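Local structure of acidocalcisomal pyrophosphatase (Trypanosoma cruzi, 5CUV) at residues K48-A53 with V58-L63; L95-I100 with Q118-I123; M327-I332 with K388-K393. The protein probably hydrolyses inorganic pyrophosphate in the acidocalcisome with magnesium as cofactor. All blocks are in the same frame, centred on the assembly; numbering follows the deposited sequence.

Contact 1: residues K48-A53 with V58-L63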
ATOM      1  N   LYS A  48     -36.836  37.579   1.941  1.00 73.87           N
ATOM      2  CA  LYS A  48     -36.296  38.010   3.229  1.00 70.74           C
ATOM      3  C   LYS A  48     -35.766  36.860   4.083  1.00 68.00           C
ATOM      4  O   LYS A  48     -36.498  35.944   4.455  1.00 67.44           O
ATOM      5  CB  LYS A  48     -37.355  38.811   4.018  1.00 70.87           C
ATOM      6  CG  LYS A  48     -37.950  40.044   3.278  1.00 70.57           C
ATOM      7  CD  LYS A  48     -36.869  40.998   2.715  1.00 69.53           C
ATOM      8  CE  LYS A  48     -37.485  42.085   1.838  1.00 69.06           C
ATOM      9  NZ  LYS A  48     -36.595  42.451   0.689  1.00 68.55           N
ATOM     10  N   PRO A  49     -34.470  36.894   4.404  1.00 65.82           N
ATOM     11  CA  PRO A  49     -33.943  35.808   5.221  1.00 64.17           C
ATOM     12  C   PRO A  49     -34.524  35.811   6.635  1.00 62.06           C
ATOM     13  O   PRO A  49     -34.694  36.855   7.251  1.00 61.24           O
ATOM     14  CB  PRO A  49     -32.423  36.049   5.174  1.00 64.22           C
ATOM     15  CG  PRO A  49     -32.330  37.507   5.043  1.00 64.94           C
ATOM     16  CD  PRO A  49     -33.402  37.830   4.031  1.00 65.65           C
ATOM     17  N   LEU A  50     -34.841  34.628   7.132  1.00 60.52           N
ATOM     18  CA  LEU A  50     -35.379  34.488   8.460  1.00 59.54           C
ATOM     19  C   LEU A  50     -34.686  35.501   9.383  1.00 60.12           C
ATOM     20  O   LEU A  50     -33.484  35.729   9.280  1.00 59.65           O
ATOM     21  CB  LEU A  50     -35.144  33.064   8.975  1.00 57.21           C
ATOM     22  CG  LEU A  50     -35.627  31.880   8.156  1.00 55.54           C
ATOM     23  CD1 LEU A  50     -35.520  30.620   8.986  1.00 56.86           C
ATOM     24  CD2 LEU A  50     -37.046  32.067   7.772  1.00 55.37           C
ATOM     25  N   PRO A  51     -35.447  36.144  10.285  1.00 60.46           N
ATOM     26  CA  PRO A  51     -34.816  37.108  11.181  1.00 60.37           C
ATOM     27  C   PRO A  51     -33.700  36.505  12.040  1.00 60.17           C
ATOM     28  O   PRO A  51     -32.633  37.095  12.140  1.00 60.93           O
ATOM     29  CB  PRO A  51     -35.992  37.626  12.017  1.00 60.70           C
ATOM     30  CG  PRO A  51     -36.952  36.475  12.031  1.00 61.14           C
ATOM     31  CD  PRO A  51     -36.886  36.011  10.585  1.00 60.59           C
ATOM     32  N   GLU A  52     -33.916  35.343  12.654  1.00 59.89           N
ATOM     33  CA  GLU A  52     -32.865  34.763  13.489  1.00 59.80           C
ATOM     34  C   GLU A  52     -31.506  34.656  12.773  1.00 59.13           C
ATOM     35  O   GLU A  52     -30.459  34.740  13.413  1.00 59.66           O
ATOM     36  CB  GLU A  52     -33.301  33.405  14.086  1.00 60.56           C
ATOM     37  CG  GLU A  52     -34.249  32.555  13.251  1.00 63.12           C
ATOM     38  CD  GLU A  52     -35.705  33.114  13.120  1.00 64.53           C
ATOM     39  OE1 GLU A  52     -36.436  33.258  14.149  1.00 63.29           O
ATOM     40  OE2 GLU A  52     -36.111  33.391  11.956  1.00 64.06           O
ATOM     41  N   ALA A  53     -31.524  34.501  11.451  1.00 58.05           N
ATOM     42  CA  ALA A  53     -30.298  34.425  10.676  1.00 56.82           C
ATOM     43  C   ALA A  53     -29.673  35.824  10.602  1.00 56.38           C
ATOM     44  O   ALA A  53     -28.572  36.026  11.103  1.00 56.41           O
ATOM     45  CB  ALA A  53     -30.591  33.890   9.297  1.00 56.65           C
ATOM     46  N   VAL A  58     -25.247  35.138  10.307  1.00 42.40           N
ATOM     47  CA  VAL A  58     -25.033  33.787   9.873  1.00 38.85           C
ATOM     48  C   VAL A  58     -26.110  33.537   8.800  1.00 37.17           C
ATOM     49  O   VAL A  58     -27.234  33.977   8.947  1.00 37.34           O
ATOM     50  CB  VAL A  58     -25.235  32.906  11.107  1.00 38.35           C
ATOM     51  CG1 VAL A  58     -26.014  31.658  10.782  1.00 39.85           C
ATOM     52  CG2 VAL A  58     -23.922  32.632  11.735  1.00 38.43           C
ATOM     53  N   THR A  59     -25.765  32.869   7.707  1.00 34.52           N
ATOM     54  CA  THR A  59     -26.741  32.563   6.674  1.00 31.95           C
ATOM     55  C   THR A  59     -27.715  31.539   7.212  1.00 30.85           C
ATOM     56  O   THR A  59     -27.432  30.864   8.190  1.00 30.94           O
ATOM     57  CB  THR A  59     -26.105  31.877   5.452  1.00 32.64           C
ATOM     58  OG1 THR A  59     -25.692  30.549   5.834  1.00 32.00           O
ATOM     59  CG2 THR A  59     -24.905  32.694   4.903  1.00 30.59           C
ATOM     60  N   GLU A  60     -28.855  31.385   6.561  1.00 30.12           N
ATOM     61  CA  GLU A  60     -29.807  30.382   7.003  1.00 29.29           C
ATOM     62  C   GLU A  60     -29.189  28.975   6.841  1.00 27.75           C
ATOM     63  O   GLU A  60     -29.364  28.081   7.699  1.00 27.68           O
ATOM     64  CB  GLU A  60     -31.082  30.413   6.161  1.00 31.53           C
ATOM     65  CG  GLU A  60     -31.817  31.736   6.074  1.00 35.29           C
ATOM     66  CD  GLU A  60     -33.167  31.566   5.385  1.00 36.39           C
ATOM     67  OE1 GLU A  60     -34.018  32.413   5.623  1.00 38.30           O
ATOM     68  OE2 GLU A  60     -33.394  30.599   4.614  1.00 36.55           O
ATOM     69  N   PHE A  61     -28.495  28.761   5.725  1.00 25.43           N
ATOM     70  CA  PHE A  61     -27.905  27.450   5.509  1.00 23.69           C
ATOM     71  C   PHE A  61     -27.089  27.081   6.697  1.00 22.04           C
ATOM     72  O   PHE A  61     -27.222  26.000   7.222  1.00 20.96           O
ATOM     73  CB  PHE A  61     -26.998  27.387   4.290  1.00 21.83           C
ATOM     74  CG  PHE A  61     -26.510  26.026   4.019  1.00 21.40           C
ATOM     75  CD1 PHE A  61     -27.339  25.104   3.407  1.00 19.66           C
ATOM     76  CD2 PHE A  61     -25.279  25.590   4.551  1.00 23.25           C
ATOM     77  CE1 PHE A  61     -26.993  23.756   3.325  1.00 20.50           C
ATOM     78  CE2 PHE A  61     -24.892  24.209   4.495  1.00 21.33           C
ATOM     79  CZ  PHE A  61     -25.767  23.292   3.877  1.00 22.31           C
ATOM     80  N   ASP A  62     -26.249  28.004   7.110  1.00 21.89           N
ATOM     81  CA  ASP A  62     -25.359  27.804   8.240  1.00 23.21           C
ATOM     82  C   ASP A  62     -26.050  27.565   9.567  1.00 23.40           C
ATOM     83  O   ASP A  62     -25.554  26.797  10.409  1.00 22.04           O
ATOM     84  CB  ASP A  62     -24.419  29.004   8.380  1.00 24.50           C
ATOM     85  CG  ASP A  62     -23.234  28.931   7.437  1.00 26.85           C
ATOM     86  OD1 ASP A  62     -23.126  27.950   6.667  1.00 28.46           O
ATOM     87  OD2 ASP A  62     -22.404  29.864   7.460  1.00 28.80           O
ATOM     88  N   LEU A  63     -27.174  28.261   9.750  1.00 25.02           N
ATOM     89  CA  LEU A  63     -27.957  28.175  10.953  1.00 25.49           C
ATOM     90  C   LEU A  63     -28.666  26.833  10.965  1.00 26.18           C
ATOM     91  O   LEU A  63     -28.643  26.145  11.989  1.00 27.97           O
ATOM     92  CB  LEU A  63     -28.938  29.346  11.034  1.00 26.77           C
ATOM     93  CG  LEU A  63     -30.039  29.261  12.122  1.00 28.83           C
ATOM     94  CD1 LEU A  63     -29.390  28.978  13.471  1.00 30.46           C
ATOM     95  CD2 LEU A  63     -30.874  30.546  12.199  1.00 29.46           C
TER
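Glu-60 reaches from the first turn of helix 60-66 to the start of helix 51-56, and its chain can be followed atom by atom. CB lies short of contact; CG, set beside its own backbone N by chi1 of -56°, comes 4.1 Å from Ala-53 CB. Beyond CG the chain runs extended and crosses Leu-50 at about a right angle, with Glu-60 CD 3.7 Å from Leu-50 CG. At the tip, Glu-60 OE1 accepts from Leu-50 N at 2.8 Å through its anti lone pair, and the bond is nearly straight (166°). Glu-60 OE2 is held by Ile-36 N and by a salt bridge to Arg-82 of helix 73-87, so both oxygens of this buried carboxylate are engaged and its rotation is probably fixed. Beside it the packing is mostly aliphatic. Leu-63 CD2 sits 4.4 Å from Ala-53 CB and 4.1 Å from Glu-52 CG, crossing the Glu-52 chain at about a right angle, while Ala-53 CB also rests 3.4 Å from Val-58 O. Thr-59 OG1 accepts from Asp-62 N at 2.9 Å, which anchors the start of the second helix. The same helix also meets other subunits: Asp-62 forms a salt bridge with Arg-366 of the second subunit, and the ring of Phe-61 meets Tyr-177 of the third. The arrangement is a pair of short consecutive helices, the second opened by a threonine N-cap, clamped to each other by a buried glutamate in the N-terminal region.

Contact 2: residues L95-I100 with Q118-I123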
ATOM      1  N   LEU A  95     -53.965  28.990  -3.482  1.00 47.30           N
ATOM      2  CA  LEU A  95     -53.766  27.926  -4.479  1.00 46.92           C
ATOM      3  C   LEU A  95     -54.962  26.977  -4.653  1.00 47.94           C
ATOM      4  O   LEU A  95     -55.714  26.734  -3.704  1.00 47.67           O
ATOM      5  CB  LEU A  95     -52.565  27.065  -4.103  1.00 45.67           C
ATOM      6  CG  LEU A  95     -51.169  27.590  -4.336  1.00 44.15           C
ATOM      7  CD1 LEU A  95     -50.223  26.649  -3.661  1.00 42.86           C
ATOM      8  CD2 LEU A  95     -50.900  27.717  -5.817  1.00 42.84           C
ATOM      9  N   GLU A  96     -55.121  26.425  -5.854  1.00 48.69           N
ATOM     10  CA  GLU A  96     -56.194  25.471  -6.086  1.00 49.81           C
ATOM     11  C   GLU A  96     -55.810  24.179  -5.363  1.00 49.50           C
ATOM     12  O   GLU A  96     -54.643  23.847  -5.257  1.00 48.67           O
ATOM     13  CB  GLU A  96     -56.395  25.219  -7.589  1.00 51.73           C
ATOM     14  CG  GLU A  96     -56.585  26.537  -8.411  1.00 54.79           C
ATOM     15  CD  GLU A  96     -56.927  26.334  -9.912  1.00 56.57           C
ATOM     16  OE1 GLU A  96     -56.840  25.179 -10.438  1.00 57.14           O
ATOM     17  OE2 GLU A  96     -57.276  27.363 -10.563  1.00 56.45           O
ATOM     18  N   GLU A  97     -56.804  23.457  -4.861  1.00 49.47           N
ATOM     19  CA  GLU A  97     -56.573  22.233  -4.131  1.00 49.11           C
ATOM     20  C   GLU A  97     -55.798  21.159  -4.879  1.00 49.17           C
ATOM     21  O   GLU A  97     -55.419  20.152  -4.292  1.00 49.88           O
ATOM     22  CB  GLU A  97     -57.911  21.657  -3.676  1.00 50.32           C
ATOM     23  CG  GLU A  97     -58.741  22.596  -2.776  1.00 52.41           C
ATOM     24  CD  GLU A  97     -60.156  22.048  -2.494  1.00 53.40           C
ATOM     25  OE1 GLU A  97     -60.766  22.422  -1.447  1.00 52.46           O
ATOM     26  OE2 GLU A  97     -60.650  21.251  -3.336  1.00 53.22           O
ATOM     27  N   ARG A  98     -55.571  21.340  -6.172  1.00 49.49           N
ATOM     28  CA  ARG A  98     -54.858  20.319  -6.940  1.00 49.57           C
ATOM     29  C   ARG A  98     -53.355  20.630  -6.799  1.00 48.71           C
ATOM     30  O   ARG A  98     -52.501  19.750  -6.950  1.00 47.50           O
ATOM     31  CB  ARG A  98     -55.306  20.340  -8.428  1.00 50.46           C
ATOM     32  CG  ARG A  98     -54.589  21.433  -9.260  1.00 53.32           C
ATOM     33  CD  ARG A  98     -55.442  22.259 -10.249  1.00 53.98           C
ATOM     34  NE  ARG A  98     -55.537  21.659 -11.576  1.00 54.67           N
ATOM     35  CZ  ARG A  98     -55.757  22.349 -12.691  1.00 54.84           C
ATOM     36  NH1 ARG A  98     -55.901  23.671 -12.651  1.00 54.15           N
ATOM     37  NH2 ARG A  98     -55.850  21.708 -13.849  1.00 55.67           N
ATOM     38  N   LYS A  99     -53.056  21.890  -6.496  1.00 47.96           N
ATOM     39  CA  LYS A  99     -51.683  22.328  -6.342  1.00 47.98           C
ATOM     40  C   LYS A  99     -51.249  21.971  -4.950  1.00 47.53           C
ATOM     41  O   LYS A  99     -50.239  21.312  -4.763  1.00 48.01           O
ATOM     42  CB  LYS A  99     -51.564  23.825  -6.581  1.00 49.04           C
ATOM     43  CG  LYS A  99     -51.152  24.136  -7.993  1.00 51.05           C
ATOM     44  CD  LYS A  99     -49.964  23.272  -8.402  1.00 53.75           C
ATOM     45  CE  LYS A  99     -49.564  23.528  -9.849  1.00 55.02           C
ATOM     46  NZ  LYS A  99     -50.762  23.304 -10.745  1.00 57.24           N
ATOM     47  N   ILE A 100     -52.014  22.419  -3.971  1.00 46.67           N
ATOM     48  CA  ILE A 100     -51.753  22.096  -2.581  1.00 46.26           C
ATOM     49  C   ILE A 100     -51.491  20.571  -2.488  1.00 47.17           C
ATOM     50  O   ILE A 100     -50.719  20.119  -1.655  1.00 46.64           O
ATOM     51  CB  ILE A 100     -52.994  22.433  -1.700  1.00 45.16           C
ATOM     52  CG1 ILE A 100     -53.195  23.958  -1.620  1.00 44.07           C
ATOM     53  CG2 ILE A 100     -52.881  21.700  -0.367  1.00 44.12           C
ATOM     54  CD1 ILE A 100     -52.746  24.607  -0.340  1.00 44.03           C
ATOM     55  N   GLN A 118     -59.960  14.167   3.203  1.00 59.85           N
ATOM     56  CA  GLN A 118     -59.840  14.698   4.561  1.00 59.69           C
ATOM     57  C   GLN A 118     -59.296  16.117   4.627  1.00 59.07           C
ATOM     58  O   GLN A 118     -59.712  16.879   5.472  1.00 58.33           O
ATOM     59  CB  GLN A 118     -58.974  13.792   5.434  1.00 60.66           C
ATOM     60  CG  GLN A 118     -59.458  13.669   6.898  1.00 62.64           C
ATOM     61  CD  GLN A 118     -58.483  14.223   7.978  1.00 63.69           C
ATOM     62  OE1 GLN A 118     -58.655  13.954   9.179  1.00 64.16           O
ATOM     63  NE2 GLN A 118     -57.476  14.997   7.554  1.00 64.32           N
HETATM   64  N   MSE A 119     -58.403  16.515   3.815  1.00 59.67           N
HETATM   65  CA  MSE A 119     -57.995  17.855   3.726  1.00 59.95           C
HETATM   66  C   MSE A 119     -58.946  18.838   3.226  1.00 57.99           C
HETATM   67  O   MSE A 119     -59.034  19.872   3.664  1.00 56.92           O
HETATM   68  CB  MSE A 119     -56.958  17.745   2.696  1.00 63.15           C
HETATM   69  CG  MSE A 119     -56.020  18.888   2.379  1.00 68.37           C
HETATM   70 SE   MSE A 119     -56.467  19.837   0.825  1.00 77.14          SE
HETATM   71  CE  MSE A 119     -55.928  19.015  -0.714  1.00 75.12           C
ATOM     72  N   LYS A 120     -59.650  18.518   2.228  1.00 56.34           N
ATOM     73  CA  LYS A 120     -60.690  19.407   1.711  1.00 54.59           C
ATOM     74  C   LYS A 120     -61.729  19.627   2.809  1.00 53.28           C
ATOM     75  O   LYS A 120     -62.073  20.760   3.139  1.00 52.60           O
ATOM     76  CB  LYS A 120     -61.381  18.826   0.461  1.00 53.83           C
ATOM     77  CG  LYS A 120     -60.478  18.706  -0.738  1.00 53.14           C
ATOM     78  CD  LYS A 120     -61.210  18.191  -1.930  1.00 53.14           C
ATOM     79  CE  LYS A 120     -60.270  18.195  -3.134  1.00 53.52           C
ATOM     80  NZ  LYS A 120     -60.587  17.148  -4.186  1.00 53.95           N
ATOM     81  N   SER A 121     -62.226  18.532   3.375  1.00 53.09           N
ATOM     82  CA  SER A 121     -63.215  18.602   4.445  1.00 52.83           C
ATOM     83  C   SER A 121     -62.736  19.564   5.554  1.00 53.43           C
ATOM     84  O   SER A 121     -63.485  20.414   6.014  1.00 52.98           O
ATOM     85  CB  SER A 121     -63.428  17.219   4.994  1.00 51.60           C
ATOM     86  OG  SER A 121     -64.448  17.253   5.943  1.00 52.65           O
ATOM     87  N   GLU A 122     -61.468  19.427   5.943  1.00 54.33           N
ATOM     88  CA  GLU A 122     -60.810  20.262   6.948  1.00 54.55           C
ATOM     89  C   GLU A 122     -60.796  21.721   6.561  1.00 54.05           C
ATOM     90  O   GLU A 122     -61.108  22.593   7.371  1.00 53.78           O
ATOM     91  CB  GLU A 122     -59.349  19.853   7.116  1.00 57.10           C
ATOM     92  CG  GLU A 122     -59.105  18.482   7.690  1.00 60.39           C
ATOM     93  CD  GLU A 122     -59.491  18.415   9.127  1.00 62.09           C
ATOM     94  OE1 GLU A 122     -58.850  19.142   9.932  1.00 62.85           O
ATOM     95  OE2 GLU A 122     -60.438  17.651   9.428  1.00 63.61           O
ATOM     96  N   ILE A 123     -60.363  21.996   5.337  1.00 53.93           N
ATOM     97  CA  ILE A 123     -60.301  23.374   4.889  1.00 54.27           C
ATOM     98  C   ILE A 123     -61.678  23.858   4.463  1.00 54.31           C
ATOM     99  O   ILE A 123     -61.960  25.062   4.482  1.00 54.99           O
ATOM    100  CB  ILE A 123     -59.323  23.561   3.722  1.00 53.88           C
ATOM    101  CG1 ILE A 123     -58.009  22.851   4.027  1.00 54.70           C
ATOM    102  CG2 ILE A 123     -59.026  25.052   3.542  1.00 52.77           C
ATOM    103  CD1 ILE A 123     -56.971  23.755   4.731  1.00 57.14           C
TER
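The carboxylate of Glu-97 lies with one face against the extended chain of Lys-120, whose CG, CD and CE pass over it in turn; its OE2 comes 3.4 Å from Lys-120 CD. The guanidinium of Arg-98, another flat group of segment 95-100, takes no part across the contact and makes a salt bridge within its own segment, NH1 to Glu-96 OE1 at 2.8 Å, on the syn side and 24° out of the carboxylate plane. The helices joined through two short antiparallel strands, 95-96 and 129-130, resemble a paired EF-hand arrangement. Here helix 97-106 meets helix 113-123. Glu-97 and Lys-120 are oppositely charged, but Glu-97 OE2 and Lys-120 NZ stand 4.2 Å apart, beyond salt-bridge range. The touch is therefore mostly between the carboxylate and the aliphatic part of the lysine, with at most a modest electrostatic attraction at this partly exposed end of the contact. Deeper in, Met-119, a selenomethionine in the model, carries the apolar part. Its CG stands opposite the backbone N (chi1 -169°), and bends at chi2 and chi3 turn the methyl toward helix 97-106. Ile-130 of the short strand also touches Met-119 and Ile-100, joining this pair to the core, where Ile-100 reaches Phe-84 and Phe-135. The Met-119 methyl CE ends 3.8 Å from Glu-97 O and 4.1 Å from Ile-100 CG2.

Contact 3: residues M327-I332 with K388-K393. With MG (magnesium ion), chain D.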
HETATM    1  N   MSE A 327       4.592 -14.765 -35.027  1.00 41.19           N
HETATM    2  CA  MSE A 327       4.353 -13.633 -34.137  1.00 40.04           C
HETATM    3  C   MSE A 327       4.130 -14.261 -32.814  1.00 36.51           C
HETATM    4  O   MSE A 327       3.361 -15.182 -32.698  1.00 35.75           O
HETATM    5  CB  MSE A 327       3.143 -12.815 -34.583  1.00 44.28           C
HETATM    6  CG  MSE A 327       2.890 -11.585 -33.726  1.00 52.34           C
HETATM    7 SE   MSE A 327       4.257 -10.244 -33.839  1.00 63.13          SE
HETATM    8  CE  MSE A 327       3.804  -9.533 -35.598  1.00 61.80           C
ATOM      9  N   ASP A 328       4.786 -13.748 -31.797  1.00 34.39           N
ATOM     10  CA  ASP A 328       4.637 -14.313 -30.469  1.00 32.58           C
ATOM     11  C   ASP A 328       4.510 -13.207 -29.401  1.00 27.43           C
ATOM     12  O   ASP A 328       5.454 -12.823 -28.728  1.00 25.68           O
ATOM     13  CB  ASP A 328       5.838 -15.250 -30.267  1.00 37.24           C
ATOM     14  CG  ASP A 328       5.987 -15.760 -28.836  1.00 41.78           C
ATOM     15  OD1 ASP A 328       4.931 -16.057 -28.195  1.00 43.22           O
ATOM     16  OD2 ASP A 328       7.190 -15.889 -28.404  1.00 42.69           O
ATOM     17  N   TRP A 329       3.302 -12.677 -29.337  1.00 24.13           N
ATOM     18  CA  TRP A 329       2.911 -11.640 -28.406  1.00 21.70           C
ATOM     19  C   TRP A 329       3.087 -12.078 -26.939  1.00 20.85           C
ATOM     20  O   TRP A 329       2.921 -13.227 -26.552  1.00 20.28           O
ATOM     21  CB  TRP A 329       1.431 -11.264 -28.603  1.00 20.19           C
ATOM     22  CG  TRP A 329       1.022 -10.599 -29.940  1.00 23.44           C
ATOM     23  CD1 TRP A 329       0.243 -11.157 -30.937  1.00 21.83           C
ATOM     24  CD2 TRP A 329       1.416  -9.288 -30.439  1.00 23.88           C
ATOM     25  NE1 TRP A 329       0.148 -10.301 -31.991  1.00 21.92           N
ATOM     26  CE2 TRP A 329       0.855  -9.152 -31.734  1.00 23.46           C
ATOM     27  CE3 TRP A 329       2.180  -8.234 -29.916  1.00 23.10           C
ATOM     28  CZ2 TRP A 329       1.042  -8.001 -32.532  1.00 22.88           C
ATOM     29  CZ3 TRP A 329       2.360  -7.079 -30.716  1.00 24.02           C
ATOM     30  CH2 TRP A 329       1.788  -6.985 -32.016  1.00 22.92           C
ATOM     31  N   LYS A 330       3.433 -11.123 -26.111  1.00 20.95           N
ATOM     32  CA  LYS A 330       3.589 -11.358 -24.704  1.00 19.75           C
ATOM     33  C   LYS A 330       2.829 -10.198 -24.063  1.00 19.30           C
ATOM     34  O   LYS A 330       3.272  -9.046 -24.135  1.00 18.69           O
ATOM     35  CB  LYS A 330       5.077 -11.360 -24.385  1.00 19.83           C
ATOM     36  CG  LYS A 330       5.761 -12.401 -25.251  1.00 18.37           C
ATOM     37  CD  LYS A 330       6.701 -13.282 -24.531  1.00 19.59           C
ATOM     38  CE  LYS A 330       7.249 -14.313 -25.502  1.00 21.73           C
ATOM     39  NZ  LYS A 330       6.390 -15.503 -25.699  1.00 18.16           N
ATOM     40  N   VAL A 331       1.638 -10.500 -23.525  1.00 18.41           N
ATOM     41  CA  VAL A 331       0.826  -9.475 -22.867  1.00 17.40           C
ATOM     42  C   VAL A 331       1.473  -9.151 -21.537  1.00 16.70           C
ATOM     43  O   VAL A 331       1.843 -10.061 -20.787  1.00 18.12           O
ATOM     44  CB  VAL A 331      -0.611  -9.961 -22.585  1.00 17.10           C
ATOM     45  CG1 VAL A 331      -1.361  -9.001 -21.640  1.00 14.73           C
ATOM     46  CG2 VAL A 331      -1.337 -10.048 -23.834  1.00 17.65           C
ATOM     47  N   ILE A 332       1.639  -7.869 -21.261  1.00 15.41           N
ATOM     48  CA  ILE A 332       2.207  -7.441 -19.989  1.00 15.87           C
ATOM     49  C   ILE A 332       1.019  -7.082 -19.113  1.00 15.98           C
ATOM     50  O   ILE A 332       0.224  -6.231 -19.482  1.00 17.84           O
ATOM     51  CB  ILE A 332       3.074  -6.172 -20.139  1.00 15.47           C
ATOM     52  CG1 ILE A 332       4.072  -6.351 -21.279  1.00 15.46           C
ATOM     53  CG2 ILE A 332       3.753  -5.880 -18.854  1.00 12.95           C
ATOM     54  CD1 ILE A 332       5.005  -7.508 -21.041  1.00 12.95           C
ATOM     55  N   LYS A 388      -2.025  -0.327 -23.453  1.00 24.11           N
ATOM     56  CA  LYS A 388      -3.182  -1.181 -23.217  1.00 25.09           C
ATOM     57  C   LYS A 388      -4.302  -1.258 -24.260  1.00 25.86           C
ATOM     58  O   LYS A 388      -4.899  -2.335 -24.451  1.00 26.02           O
ATOM     59  CB  LYS A 388      -3.789  -0.891 -21.845  1.00 24.54           C
ATOM     60  CG  LYS A 388      -4.646   0.290 -21.786  1.00 26.47           C
ATOM     61  CD  LYS A 388      -4.994   0.600 -20.324  1.00 27.54           C
ATOM     62  CE  LYS A 388      -5.607   1.992 -20.114  1.00 25.03           C
ATOM     63  NZ  LYS A 388      -6.084   2.111 -18.709  1.00 28.00           N
ATOM     64  N   SER A 389      -4.606  -0.161 -24.937  1.00 25.61           N
ATOM     65  CA  SER A 389      -5.644  -0.235 -25.931  1.00 26.28           C
ATOM     66  C   SER A 389      -5.165  -1.167 -27.008  1.00 25.39           C
ATOM     67  O   SER A 389      -5.891  -2.068 -27.434  1.00 27.17           O
ATOM     68  CB  SER A 389      -5.972   1.138 -26.487  1.00 28.18           C
ATOM     69  OG  SER A 389      -6.497   1.944 -25.431  1.00 34.84           O
ATOM     70  N   PHE A 390      -3.928  -1.007 -27.418  1.00 23.48           N
ATOM     71  CA  PHE A 390      -3.377  -1.894 -28.429  1.00 23.41           C
ATOM     72  C   PHE A 390      -3.393  -3.369 -27.993  1.00 23.97           C
ATOM     73  O   PHE A 390      -3.680  -4.275 -28.787  1.00 24.01           O
ATOM     74  CB  PHE A 390      -1.935  -1.482 -28.771  1.00 24.42           C
ATOM     75  CG  PHE A 390      -1.356  -2.251 -29.924  1.00 26.67           C
ATOM     76  CD1 PHE A 390      -1.520  -1.803 -31.240  1.00 27.20           C
ATOM     77  CD2 PHE A 390      -0.666  -3.441 -29.712  1.00 25.44           C
ATOM     78  CE1 PHE A 390      -1.003  -2.526 -32.326  1.00 26.29           C
ATOM     79  CE2 PHE A 390      -0.147  -4.163 -30.797  1.00 25.86           C
ATOM     80  CZ  PHE A 390      -0.314  -3.703 -32.098  1.00 26.69           C
ATOM     81  N   ALA A 391      -3.095  -3.617 -26.724  1.00 24.69           N
ATOM     82  CA  ALA A 391      -3.062  -4.986 -26.202  1.00 26.00           C
ATOM     83  C   ALA A 391      -4.424  -5.690 -26.156  1.00 27.13           C
ATOM     84  O   ALA A 391      -4.611  -6.821 -26.639  1.00 26.53           O
ATOM     85  CB  ALA A 391      -2.397  -4.981 -24.816  1.00 25.63           C
HETATM   86  N   MSE A 392      -5.374  -5.041 -25.667  1.00 30.63           N
HETATM   87  CA  MSE A 392      -6.663  -5.455 -25.557  1.00 33.40           C
HETATM   88  C   MSE A 392      -7.309  -5.754 -26.827  1.00 32.10           C
HETATM   89  O   MSE A 392      -8.096  -6.560 -26.845  1.00 30.47           O
HETATM   90  CB  MSE A 392      -7.312  -4.353 -24.793  1.00 37.42           C
HETATM   91  CG  MSE A 392      -7.017  -4.136 -23.317  1.00 45.12           C
HETATM   92 SE   MSE A 392      -8.092  -3.186 -22.078  1.00 59.00          SE
HETATM   93  CE  MSE A 392      -7.645  -1.523 -21.975  1.00 52.87           C
ATOM     94  N   LYS A 393      -6.910  -5.120 -27.870  1.00 30.41           N
ATOM     95  CA  LYS A 393      -7.380  -5.300 -29.257  1.00 28.71           C
ATOM     96  C   LYS A 393      -6.825  -6.631 -29.778  1.00 27.79           C
ATOM     97  O   LYS A 393      -7.491  -7.400 -30.439  1.00 27.15           O
ATOM     98  CB  LYS A 393      -6.866  -4.186 -30.145  1.00 30.68           C
ATOM     99  CG  LYS A 393      -7.853  -3.538 -31.013  1.00 31.49           C
ATOM    100  CD  LYS A 393      -7.372  -2.099 -31.250  1.00 33.81           C
ATOM    101  CE  LYS A 393      -7.818  -1.138 -30.132  1.00 33.64           C
ATOM    102  NZ  LYS A 393      -8.051   0.222 -30.668  1.00 33.75           N
TER
HETATM  103 MG    MG D 502       3.102 -17.641 -27.725  1.00 41.24          MG
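Trp-329 and Phe-390 make the close part of this contact with the far ends of their rings. Trp-329 CH2 comes 3.6 Å from Phe-390 CE2, and Trp-329 CZ3 lies 3.8 Å from the same atom. Relative to the phenyl ring both indole carbons arrive at its edge, near the ring plane; relative to the indole the approach is oblique. The planes stand at 62° with centroids 5.7 Å apart, an oblique aromatic pair. Phe-390 extends its ring toward the strand because CG is opposite the backbone N (chi1 -173°). Further groups pack on the two: CG of Met-327, a selenomethionine, lies 3.5 Å above one face of the indole, offset toward its rim, while Phe-381 meets the phenyl group edge-to-face and Lys-386 makes a cation-pi contact with it. The fold is that of a soluble family I pyrophosphatase, a twisted beta barrel with a long C-terminal helix packed on its outside, and alternation along strand 326-335 gives the two sides of the strand different tasks. Trp-329 faces helix 388-412, whereas Asp-328 and Lys-330 point to the other side and into the metal site. There Asp-328 OD1 binds the magnesium ion at 2.5 Å, in a site completed by Asp-291 and Asp-296. Lys-330 NZ forms a salt bridge with Asp-328 OD2 at 2.8 Å, its hydrogen-bond geometry weak, bridges to Asp-296 as well and is bonded to Tyr-270 OH, so it ties two metal ligands together. The looser part lies further along the strand, where Val-331 CG1 and Ala-391 CB stay 5.2 Å apart. The solvent side is that of Ser-389 and Lys-393, both exposed.

From the N terminus the three contacts follow one another in series, and none nests in or crosses another. Contact 1 closes the shortest loop, a four-residue link that is mostly the end of helix 51-56. Contact 2 closes a loop of seventeen residues and joins helix 97-106 to helix 113-123; its centre lies about 30 Å from that of contact 1, on the same side of the chain's centre. An extended linker then leads to the pyrophosphatase domain. There contact 3 spans 55 residues to bring the C-terminal helix against the barrel strand that carries a magnesium ligand, on the opposite side of the chain's centre, its own centre about 61 Å from contact 1 and 68 Å from contact 2.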